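PDB 2W6K: COBE from Pseudomonas aeruginosa, which takes part in the biosynthetic pathway of cobalamin (vitamin B12) and belongs to the family of the C-terminal part of CbiG. Local coordinates for residues Ala14-Arg19 and Asp46-Ile51; Pro70-Ala75 and Leu108-Arg113. All blocks are in the same frame, centred on the assembly; numbering follows the deposited sequence.

Interaction 1 (Ala14-Arg19 and Asp46-Ile51); sequences AGIGCR and DALASI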
ATOM      1  N   ALA A  14       3.552  -0.649  -0.648  1.00  8.28           N
ATOM      2  CA  ALA A  14       2.582  -0.372  -1.732  1.00  7.81           C
ATOM      3  C   ALA A  14       1.223  -0.891  -1.314  1.00  8.13           C
ATOM      4  O   ALA A  14       1.104  -2.079  -1.047  1.00  8.31           O
ATOM      5  CB  ALA A  14       3.005  -1.044  -3.013  1.00  8.48           C
ATOM      6  N   GLY A  15       0.204  -0.015  -1.293  1.00  6.70           N
ATOM      7  CA  GLY A  15      -1.166  -0.409  -1.004  1.00  7.34           C
ATOM      8  C   GLY A  15      -1.889  -0.608  -2.322  1.00  6.84           C
ATOM      9  O   GLY A  15      -1.648   0.137  -3.288  1.00  8.31           O
ATOM     10  N   ILE A  16      -2.725  -1.639  -2.396  1.00  6.39           N
ATOM     11  CA  ILE A  16      -3.349  -1.994  -3.682  1.00  7.71           C
ATOM     12  C   ILE A  16      -4.826  -2.282  -3.473  1.00  9.13           C
ATOM     13  O   ILE A  16      -5.182  -3.011  -2.556  1.00  8.63           O
ATOM     14  CB  ILE A  16      -2.683  -3.262  -4.299  1.00  8.52           C
ATOM     15  CG1 ILE A  16      -1.190  -3.012  -4.551  1.00  7.52           C
ATOM     16  CG2 ILE A  16      -3.444  -3.681  -5.625  1.00  8.68           C
ATOM     17  CD1 ILE A  16      -0.384  -4.201  -5.188  1.00 10.73           C
ATOM     18  N   GLY A  17      -5.666  -1.734  -4.359  1.00  9.99           N
ATOM     19  CA  GLY A  17      -7.103  -2.032  -4.400  1.00 11.78           C
ATOM     20  C   GLY A  17      -7.408  -2.334  -5.848  1.00 12.88           C
ATOM     21  O   GLY A  17      -6.856  -1.674  -6.746  1.00 12.61           O
ATOM     22  N   CYS A  18      -8.200  -3.376  -6.118  1.00 13.04           N
ATOM     23  CA  CYS A  18      -8.386  -3.782  -7.518  1.00 15.31           C
ATOM     24  C   CYS A  18      -9.699  -4.517  -7.724  1.00 16.34           C
ATOM     25  O   CYS A  18     -10.278  -5.019  -6.754  1.00 17.03           O
ATOM     26  CB  CYS A  18      -7.197  -4.620  -8.023  1.00 13.93           C
ATOM     27  SG  CYS A  18      -6.987  -6.227  -7.184  1.00 16.67           S
ATOM     28  N   ARG A  19     -10.150  -4.547  -8.978  1.00 18.25           N
ATOM     29  CA  ARG A  19     -11.329  -5.302  -9.390  1.00 19.07           C
ATOM     30  C   ARG A  19     -11.079  -6.801  -9.284  1.00 19.02           C
ATOM     31  O   ARG A  19      -9.937  -7.260  -9.362  1.00 19.14           O
ATOM     32  CB  ARG A  19     -11.735  -4.940 -10.835  1.00 18.91           C
ATOM     33  CG  ARG A  19     -12.004  -3.449 -11.058  1.00 21.49           C
ATOM     34  CD  ARG A  19     -13.314  -3.026 -10.395  1.00 27.03           C
ATOM     35  NE  ARG A  19     -13.827  -1.752 -10.915  1.00 29.98           N
ATOM     36  CZ  ARG A  19     -15.090  -1.346 -10.793  1.00 31.23           C
ATOM     37  NH1 ARG A  19     -15.995  -2.107 -10.183  1.00 32.70           N
ATOM     38  NH2 ARG A  19     -15.452  -0.174 -11.289  1.00 31.09           N
ATOM     39  N   ASP A  46       9.211  -3.070   0.476  1.00 13.67           N
ATOM     40  CA  ASP A  46       9.235  -4.001   1.596  1.00 14.03           C
ATOM     41  C   ASP A  46       8.028  -4.941   1.665  1.00 12.98           C
ATOM     42  O   ASP A  46       8.171  -6.095   2.064  1.00 13.86           O
ATOM     43  CB  ASP A  46       9.391  -3.249   2.892  1.00 14.77           C
ATOM     44  CG  ASP A  46      10.728  -2.550   2.975  1.00 17.56           C
ATOM     45  OD1 ASP A  46      11.746  -3.247   3.189  1.00 21.76           O
ATOM     46  OD2 ASP A  46      10.766  -1.324   2.804  1.00 18.17           O
ATOM     47  N   ALA A  47       6.838  -4.457   1.308  1.00 11.09           N
ATOM     48  CA  ALA A  47       5.636  -5.291   1.446  1.00 10.47           C
ATOM     49  C   ALA A  47       4.504  -4.710   0.629  1.00  9.40           C
ATOM     50  O   ALA A  47       4.549  -3.534   0.264  1.00 11.18           O
ATOM     51  CB  ALA A  47       5.213  -5.338   2.885  1.00 10.81           C
ATOM     52  N   LEU A  48       3.472  -5.525   0.412  1.00  8.30           N
ATOM     53  CA  LEU A  48       2.263  -5.043  -0.236  1.00  7.36           C
ATOM     54  C   LEU A  48       1.165  -5.055   0.827  1.00  7.65           C
ATOM     55  O   LEU A  48       1.232  -5.837   1.789  1.00  7.18           O
ATOM     56  CB  LEU A  48       1.823  -5.970  -1.361  1.00  8.73           C
ATOM     57  CG  LEU A  48       2.839  -6.328  -2.455  1.00  8.62           C
ATOM     58  CD1 LEU A  48       2.222  -7.381  -3.276  1.00 12.12           C
ATOM     59  CD2 LEU A  48       3.141  -5.063  -3.282  1.00 11.23           C
ATOM     60  N   ALA A  49       0.175  -4.177   0.678  1.00  7.47           N
ATOM     61  CA  ALA A  49      -0.927  -4.121   1.650  1.00  7.29           C
ATOM     62  C   ALA A  49      -2.243  -3.991   0.929  1.00  8.02           C
ATOM     63  O   ALA A  49      -2.314  -3.328  -0.086  1.00  8.31           O
ATOM     64  CB  ALA A  49      -0.763  -2.937   2.601  1.00  8.98           C
ATOM     65  N   SER A  50      -3.283  -4.627   1.473  1.00  8.26           N
ATOM     66  CA  SER A  50      -4.632  -4.426   0.948  1.00  7.05           C
ATOM     67  C   SER A  50      -5.635  -4.663   2.055  1.00  7.59           C
ATOM     68  O   SER A  50      -5.286  -4.770   3.209  1.00  8.52           O
ATOM     69  CB  SER A  50      -4.917  -5.329  -0.277  1.00  7.10           C
ATOM     70  OG  SER A  50      -6.100  -4.920  -0.951  1.00  9.70           O
ATOM     71  N   ILE A  51      -6.897  -4.641   1.683  1.00  8.13           N
ATOM     72  CA  ILE A  51      -7.956  -4.856   2.673  1.00  9.67           C
ATOM     73  C   ILE A  51      -8.332  -6.329   2.785  1.00 10.59           C
ATOM     74  O   ILE A  51      -8.339  -7.071   1.802  1.00 11.32           O
ATOM     75  CB  ILE A  51      -9.187  -3.979   2.349  1.00  8.75           C
ATOM     76  CG1 ILE A  51     -10.150  -3.939   3.545  1.00 10.25           C
ATOM     77  CG2 ILE A  51      -9.876  -4.442   1.109  1.00  9.64           C
ATOM     78  CD1 ILE A  51     -11.177  -2.775   3.428  1.00 10.52           C
TER

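Interaction 2 (Pro70-Ala75 and Leu108-Arg113); sequences PVHFLA and LALAER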
ATOM      1  N   PRO A  70       6.084 -10.043   1.270  1.00 14.44           N
ATOM      2  CA  PRO A  70       4.782 -10.359   1.782  1.00 13.95           C
ATOM      3  C   PRO A  70       3.661  -9.423   1.346  1.00 13.32           C
ATOM      4  O   PRO A  70       3.914  -8.248   1.063  1.00 13.08           O
ATOM      5  CB  PRO A  70       4.967 -10.193   3.299  1.00 14.67           C
ATOM      6  CG  PRO A  70       5.963  -9.185   3.425  1.00 15.72           C
ATOM      7  CD  PRO A  70       6.933  -9.457   2.319  1.00 15.05           C
ATOM      8  N   VAL A  71       2.434  -9.963   1.345  1.00 11.86           N
ATOM      9  CA  VAL A  71       1.203  -9.166   1.240  1.00 10.62           C
ATOM     10  C   VAL A  71       0.385  -9.361   2.515  1.00  9.78           C
ATOM     11  O   VAL A  71       0.201 -10.506   2.986  1.00 10.66           O
ATOM     12  CB  VAL A  71       0.364  -9.477  -0.047  1.00 10.71           C
ATOM     13  CG1 VAL A  71      -0.019 -10.967  -0.114  1.00 11.65           C
ATOM     14  CG2 VAL A  71      -0.888  -8.583  -0.127  1.00  9.99           C
ATOM     15  N   HIS A  72      -0.027  -8.230   3.086  1.00  9.37           N
ATOM     16  CA  HIS A  72      -0.780  -8.166   4.331  1.00 11.27           C
ATOM     17  C   HIS A  72      -2.148  -7.661   4.008  1.00 11.61           C
ATOM     18  O   HIS A  72      -2.291  -6.679   3.277  1.00 11.81           O
ATOM     19  CB  HIS A  72      -0.113  -7.198   5.304  1.00 11.63           C
ATOM     20  CG  HIS A  72       1.253  -7.621   5.735  1.00 12.88           C
ATOM     21  ND1 HIS A  72       1.495  -8.255   6.938  1.00 17.54           N
ATOM     22  CD2 HIS A  72       2.453  -7.505   5.122  1.00 16.88           C
ATOM     23  CE1 HIS A  72       2.792  -8.497   7.049  1.00 19.08           C
ATOM     24  NE2 HIS A  72       3.394  -8.051   5.961  1.00 14.65           N
ATOM     25  N   PHE A  73      -3.153  -8.319   4.570  1.00 11.37           N
ATOM     26  CA  PHE A  73      -4.533  -7.898   4.418  1.00 12.14           C
ATOM     27  C   PHE A  73      -5.029  -7.374   5.745  1.00 12.64           C
ATOM     28  O   PHE A  73      -5.017  -8.103   6.765  1.00 13.07           O
ATOM     29  CB  PHE A  73      -5.365  -9.067   3.917  1.00 11.94           C
ATOM     30  CG  PHE A  73      -4.937  -9.562   2.565  1.00 12.32           C
ATOM     31  CD1 PHE A  73      -5.416  -8.959   1.401  1.00 11.43           C
ATOM     32  CD2 PHE A  73      -4.039 -10.626   2.466  1.00 11.97           C
ATOM     33  CE1 PHE A  73      -5.016  -9.408   0.152  1.00 12.23           C
ATOM     34  CE2 PHE A  73      -3.628 -11.091   1.216  1.00 13.50           C
ATOM     35  CZ  PHE A  73      -4.111 -10.488   0.059  1.00 14.24           C
ATOM     36  N   LEU A  74      -5.403  -6.102   5.748  1.00 11.75           N
ATOM     37  CA  LEU A  74      -5.720  -5.387   6.980  1.00 13.00           C
ATOM     38  C   LEU A  74      -7.231  -5.263   7.201  1.00 12.21           C
ATOM     39  O   LEU A  74      -8.013  -5.126   6.259  1.00 11.34           O
ATOM     40  CB  LEU A  74      -5.045  -4.003   7.004  1.00 14.03           C
ATOM     41  CG  LEU A  74      -3.511  -4.083   7.128  1.00 18.81           C
ATOM     42  CD1 LEU A  74      -2.866  -3.941   5.796  1.00 22.02           C
ATOM     43  CD2 LEU A  74      -2.974  -3.047   8.094  1.00 20.98           C
ATOM     44  N   ALA A  75      -7.627  -5.263   8.469  1.00 12.53           N
ATOM     45  CA  ALA A  75      -9.055  -5.139   8.782  1.00 13.28           C
ATOM     46  C   ALA A  75      -9.614  -3.819   8.268  1.00 13.14           C
ATOM     47  O   ALA A  75      -8.957  -2.780   8.394  1.00 14.25           O
ATOM     48  CB  ALA A  75      -9.245  -5.208  10.325  1.00 12.90           C
ATOM     49  N   LEU A 108      -0.645   3.330   4.269  1.00  9.09           N
ATOM     50  CA  LEU A 108      -0.353   4.035   5.496  1.00 10.17           C
ATOM     51  C   LEU A 108      -0.402   3.076   6.688  1.00 10.37           C
ATOM     52  O   LEU A 108       0.518   3.071   7.520  1.00 11.50           O
ATOM     53  CB  LEU A 108      -1.357   5.168   5.684  1.00 11.36           C
ATOM     54  CG  LEU A 108      -1.135   6.391   4.798  1.00 11.53           C
ATOM     55  CD1 LEU A 108      -2.353   7.294   4.920  1.00 13.45           C
ATOM     56  CD2 LEU A 108       0.159   7.107   5.228  1.00 12.55           C
ATOM     57  N   ALA A 109      -1.480   2.294   6.777  1.00 10.34           N
ATOM     58  CA  ALA A 109      -1.715   1.373   7.912  1.00 10.80           C
ATOM     59  C   ALA A 109      -0.595   0.383   8.110  1.00 11.35           C
ATOM     60  O   ALA A 109      -0.075   0.251   9.229  1.00 12.19           O
ATOM     61  CB  ALA A 109      -3.069   0.661   7.774  1.00 10.06           C
ATOM     62  N   LEU A 110      -0.180  -0.284   7.033  1.00 10.82           N
ATOM     63  CA  LEU A 110       0.874  -1.266   7.135  1.00 10.96           C
ATOM     64  C   LEU A 110       2.212  -0.595   7.454  1.00 11.39           C
ATOM     65  O   LEU A 110       2.988  -1.120   8.260  1.00 11.61           O
ATOM     66  CB  LEU A 110       0.976  -2.119   5.862  1.00 10.91           C
ATOM     67  CG  LEU A 110       1.978  -3.269   5.951  1.00  9.80           C
ATOM     68  CD1 LEU A 110       1.569  -4.251   7.098  1.00 11.07           C
ATOM     69  CD2 LEU A 110       2.091  -4.010   4.643  1.00 10.51           C
ATOM     70  N   ALA A 111       2.498   0.545   6.830  1.00 10.59           N
ATOM     71  CA  ALA A 111       3.791   1.207   7.074  1.00 10.97           C
ATOM     72  C   ALA A 111       3.937   1.544   8.555  1.00 11.95           C
ATOM     73  O   ALA A 111       4.996   1.317   9.149  1.00 13.01           O
ATOM     74  CB  ALA A 111       3.929   2.466   6.229  1.00 10.72           C
ATOM     75  N   GLU A 112       2.862   2.042   9.149  1.00 12.41           N
ATOM     76  CA  GLU A 112       2.907   2.469  10.571  1.00 14.44           C
ATOM     77  C   GLU A 112       3.007   1.288  11.514  1.00 15.17           C
ATOM     78  O   GLU A 112       3.659   1.396  12.558  1.00 15.16           O
ATOM     79  CB  GLU A 112       1.718   3.370  10.926  1.00 14.63           C
ATOM     80  CG  GLU A 112       1.752   4.678  10.153  1.00 17.02           C
ATOM     81  CD  GLU A 112       0.858   5.765  10.724  1.00 19.88           C
ATOM     82  OE1 GLU A 112      -0.070   5.429  11.481  1.00 21.43           O
ATOM     83  OE2 GLU A 112       1.089   6.945  10.363  1.00 22.35           O
ATOM     84  N   ARG A 113       2.361   0.170  11.163  1.00 15.45           N
ATOM     85  CA  ARG A 113       2.437  -1.062  11.956  1.00 16.27           C
ATOM     86  C   ARG A 113       3.772  -1.762  11.944  1.00 16.61           C
ATOM     87  O   ARG A 113       4.225  -2.232  13.004  1.00 17.13           O
ATOM     88  CB  ARG A 113       1.327  -2.049  11.566  1.00 17.70           C
ATOM     89  CG  ARG A 113       0.069  -1.623  12.192  1.00 20.04           C
ATOM     90  CD  ARG A 113      -1.193  -2.117  11.564  1.00 23.24           C
ATOM     91  NE  ARG A 113      -2.255  -1.543  12.371  1.00 25.05           N
ATOM     92  CZ  ARG A 113      -2.633  -0.269  12.327  1.00 26.95           C
ATOM     93  NH1 ARG A 113      -3.583   0.150  13.144  1.00 27.74           N
ATOM     94  NH2 ARG A 113      -2.070   0.590  11.472  1.00 27.32           N
TER

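Interaction 1 (Ala14-Arg19 and Asp46-Ile51)
Strands 14-18 and 47-51 run side by side in parallel, Ala14 paired with Leu48 and Gly15 with Ala49, but twist apart at 38° between their axes. Three backbone hydrogen bonds join them. Ala14 N reaches Ala47 O at 3.2 Å, and Ala14 O accepts from Ala49 N at 2.9 Å, both in the carbonyl plane; Ile16 N then meets Ala49 O at 2.9 Å nearly along the C=O axis. Beyond this the strands diverge, and Ile51 N stands 4.9 Å from Ile16 O. The hydroxyl of Ser50 bridges the gap: with OG anti to the backbone N (chi1 -167°), it donates to Ile16 O at 2.7 Å, also almost straight along the C=O. One side chain thus extends the backbone bonding where the main chains part.

Ala14 and Leu48 project from the same face. Leu48 holds CG anti to its carbonyl carbon (chi1 -54°), and its CD2 touches both Ala14 CB, at 4.0 Å, and Ile16 CD1, at 4.1 Å. The Ile16 chain, extended along CG1 to CD1, crosses Leu48 obliquely and tip to tip. Leu27 and Leu31 of helix 24-37 and Leu63 of helix 58-67 cover this group. Ala49 points to the other face, against helix 102-115, while its bridge partner Gly15 bears no side chain. All the touching residues are buried. The pairing closes a beta-alpha-beta crossover, strand 12-18, helix 24-37, strand 47-51, at the centre of the mixed sheet of an alpha/beta sandwich.

Interaction 2 (Pro70-Ala75 and Leu108-Arg113)
Leu110 sets its CG anti to the backbone N (chi1 -174°), sending its fork out from the helix to His72, whose CG lies anti to the carbonyl carbon; the two side chains cross at about a right angle. Leu110 CD1 sits over one face of the imidazole in a CH-pi contact, 3.9 Å from the ring centroid and offset to the rim, closest to His72 CG. The second branch, Leu110 CD2, approaches His72 CD2 at 3.5 Å. Leu74 takes an unusual chi2 of 98°, off the staggered positions, that places its CD2 3.7 Å from Ala109 CB and 4.0 Å from Arg113 CD, while its CD1 packs more loosely on Leu110 CB. Residues 108-113 of helix 102-115 cross strand 71-74 at 109°, as part of one helical layer of the alpha/beta sandwich, over an outermost strand of the sheet; Leu110 reaches further in, onto Ala47 and Ala49 of the neighbouring strand. Leu79 of helix 76-80 also packs on Leu74 and Ala109. The Arg113 chain, extended from CG to NE, crosses Leu74 obliquely, meeting it through CD, and its guanidinium folds back along the helix. There Arg113 NH2 donates to Ala109 O at 3.0 Å; the acceptor is in the guanidinium plane, but the donor stands above the carbonyl plane. Ala109 O also accepts the helical bond from Arg113 N, and Tyr82 OH gives Arg113 NH2 a second partner.

How the interactions relate
Strand 47-51 connects the two contacts: it pairs with strand 12-18 in interaction 1 and, on its other edge, with strand 71-74 of interaction 2, where Leu48 N probably bonds to Pro70 O and Leu74 N to Ser50 O. Their centres lie about 8 Å apart. Interaction 1 is wholly buried and largely polar in its bonding, main chain to main chain within the sheet. Interaction 2 joins a sheet face to a helix and works through apolar side chains and one ring face, grading from buried Leu74 and Leu110 to exposed Arg113. Leu110 links both, its CD2 packing 3.5 Å from Leu48 O.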